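Local coordinates for iron-sulfur cluster assembly protein SufA (Escherichia coli, PDB 2D2A), which helps to assemble iron-sulfur clusters under oxidative stress and iron limitation, binding [2Fe-2S] and [4Fe-4S] clusters and passing them on to target proteins such as ferredoxin and aconitase, at residues A[47-50]-A[51-55]. Residues are numbered along the deposited sequence; the frame is centred on the assembly and turned at random.
Sequences AAIH and IRELV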
loop_
_atom_site.group_PDB
_atom_site.type_symbol
_atom_site.label_atom_id
_atom_site.label_comp_id
_atom_site.label_asym_id
_atom_site.label_seq_id
_atom_site.Cartn_x
_atom_site.Cartn_y
_atom_site.Cartn_z
ATOM N N ALA A 47 13.720 -5.828 2.519
ATOM C CA ALA A 47 13.085 -6.252 1.352
ATOM C C ALA A 47 13.540 -7.615 1.000
ATOM O O ALA A 47 12.747 -8.488 0.686
ATOM C CB ALA A 47 13.384 -5.359 0.245
ATOM N N ALA A 48 14.821 -7.864 1.144
ATOM C CA ALA A 48 15.478 -9.194 0.956
ATOM C C ALA A 48 14.928 -10.308 1.904
ATOM O O ALA A 48 14.570 -11.427 1.373
ATOM C CB ALA A 48 16.953 -9.048 1.041
ATOM N N ILE A 49 14.807 -9.951 3.229
ATOM C CA ILE A 49 14.273 -10.890 4.235
ATOM C C ILE A 49 12.823 -11.195 3.760
ATOM O O ILE A 49 12.321 -12.323 3.689
ATOM C CB ILE A 49 14.145 -10.249 5.620
ATOM C CG1 ILE A 49 15.476 -9.681 6.419
ATOM C CG2 ILE A 49 13.283 -11.118 6.446
ATOM C CD1 ILE A 49 16.535 -10.733 6.672
ATOM N N HIS A 50 12.082 -10.170 3.446
ATOM C CA HIS A 50 10.688 -10.499 3.120
ATOM C C HIS A 50 10.564 -11.316 1.815
ATOM O O HIS A 50 9.612 -12.018 1.661
ATOM C CB HIS A 50 9.918 -9.198 2.969
ATOM C CG HIS A 50 8.458 -9.338 3.020
ATOM N ND1 HIS A 50 7.682 -9.154 1.889
ATOM C CD2 HIS A 50 7.626 -9.728 4.026
ATOM C CE1 HIS A 50 6.415 -9.389 2.229
ATOM N NE2 HIS A 50 6.372 -9.759 3.506
ATOM N N ILE A 51 11.497 -11.164 0.869
ATOM C CA ILE A 51 11.281 -11.785 -0.320
ATOM C C ILE A 51 11.595 -13.275 0.030
ATOM O O ILE A 51 11.080 -14.169 -0.480
ATOM C CB ILE A 51 12.406 -11.332 -1.414
ATOM C CG1 ILE A 51 12.355 -9.847 -1.998
ATOM C CG2 ILE A 51 12.336 -12.260 -2.513
ATOM C CD1 ILE A 51 13.100 -9.564 -3.310
ATOM N N ARG A 52 12.662 -13.506 0.820
ATOM C CA ARG A 52 13.110 -14.833 1.273
ATOM C C ARG A 52 12.003 -15.549 2.068
ATOM O O ARG A 52 11.894 -16.715 1.909
ATOM C CB ARG A 52 14.379 -14.772 2.061
ATOM C CG ARG A 52 15.697 -14.565 1.320
ATOM C CD ARG A 52 16.670 -13.740 2.387
ATOM N NE ARG A 52 17.030 -14.488 3.611
ATOM C CZ ARG A 52 17.884 -15.537 3.501
ATOM N NH1 ARG A 52 18.300 -15.642 2.274
ATOM N NH2 ARG A 52 18.395 -16.420 4.533
ATOM N N GLU A 53 11.186 -14.863 2.736
ATOM C CA GLU A 53 10.135 -15.404 3.507
ATOM C C GLU A 53 8.963 -15.817 2.654
ATOM O O GLU A 53 8.255 -16.786 3.015
ATOM C CB GLU A 53 9.603 -14.471 4.606
ATOM C CG GLU A 53 10.521 -14.272 5.854
ATOM C CD GLU A 53 9.950 -13.394 6.933
ATOM O OE1 GLU A 53 10.685 -12.980 7.864
ATOM O OE2 GLU A 53 8.790 -13.041 6.707
ATOM N N LEU A 54 8.653 -15.070 1.556
ATOM C CA LEU A 54 7.570 -15.391 0.561
ATOM C C LEU A 54 8.043 -16.508 -0.341
ATOM O O LEU A 54 7.306 -17.380 -0.669
ATOM C CB LEU A 54 7.427 -14.209 -0.259
ATOM C CG LEU A 54 6.915 -12.997 0.365
ATOM C CD1 LEU A 54 6.941 -11.923 -0.703
ATOM C CD2 LEU A 54 5.536 -13.277 0.874
ATOM N N VAL A 55 9.345 -16.549 -0.690
ATOM C CA VAL A 55 9.861 -17.734 -1.326
ATOM C C VAL A 55 9.605 -19.088 -0.561
ATOM O O VAL A 55 9.506 -20.129 -1.178
ATOM C CB VAL A 55 11.210 -17.598 -1.610
ATOM C CG1 VAL A 55 11.640 -18.744 -2.626
ATOM C CG2 VAL A 55 11.397 -16.286 -2.465
#
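Arg52 N donates to Ala48 O at 2.9 Å with an N-H...O angle of 164°, the straightest of four successive i to i+4 bonds that carry helix 45-57 across residues 47-54. Glu53 N reaches Ile49 O, also at 2.9 Å, and Leu54 N reaches His50 O at 3.2 Å. Ile51 N divides its hydrogen between Ala47 O, through a bent bond of 3.0 Å, and, weakly, Ala48 O.

The side chains that follow these bonds repeat the same four-residue spacing. With CG anti to the backbone N (chi1 -164°), the His50 ring stands out from the helix beside its own carbonyl carbon, and CG of Leu54 comes over one of its faces. The leucine CD1 approaches ring atom ND1 of His50 at 3.9 Å, a van der Waals contact. Glu53 passes its extended chain by Ile49, bringing OE1 to 3.5 Å from Ile49 CG2 on the exposed side of the helix. The aliphatic part of Arg52 lies against the carbonyl of Ala48.

Beyond the helix, the His50 ring stacks with Phe117 and meets Phe126 with the planes steeply inclined, while Ala48 and Ile51 rest on Ala98 of strand 98-103. Were His50 exchanged for an alanine, the loss of the imidazole would probably leave Phe117 and Phe126 without their ring partner and open a gap beside Leu54 CG. Leu54 also packs on Leu122 of the second subunit, which brings this one side chain to the dimer interface.

The pattern is that of a surface alpha-helix with one buried side, Ala47, Ala48 and Ile51, and an exposed side carrying Ile49, Arg52 and Glu53, here in the HesB/IscA fold and away from the cluster-binding cysteines.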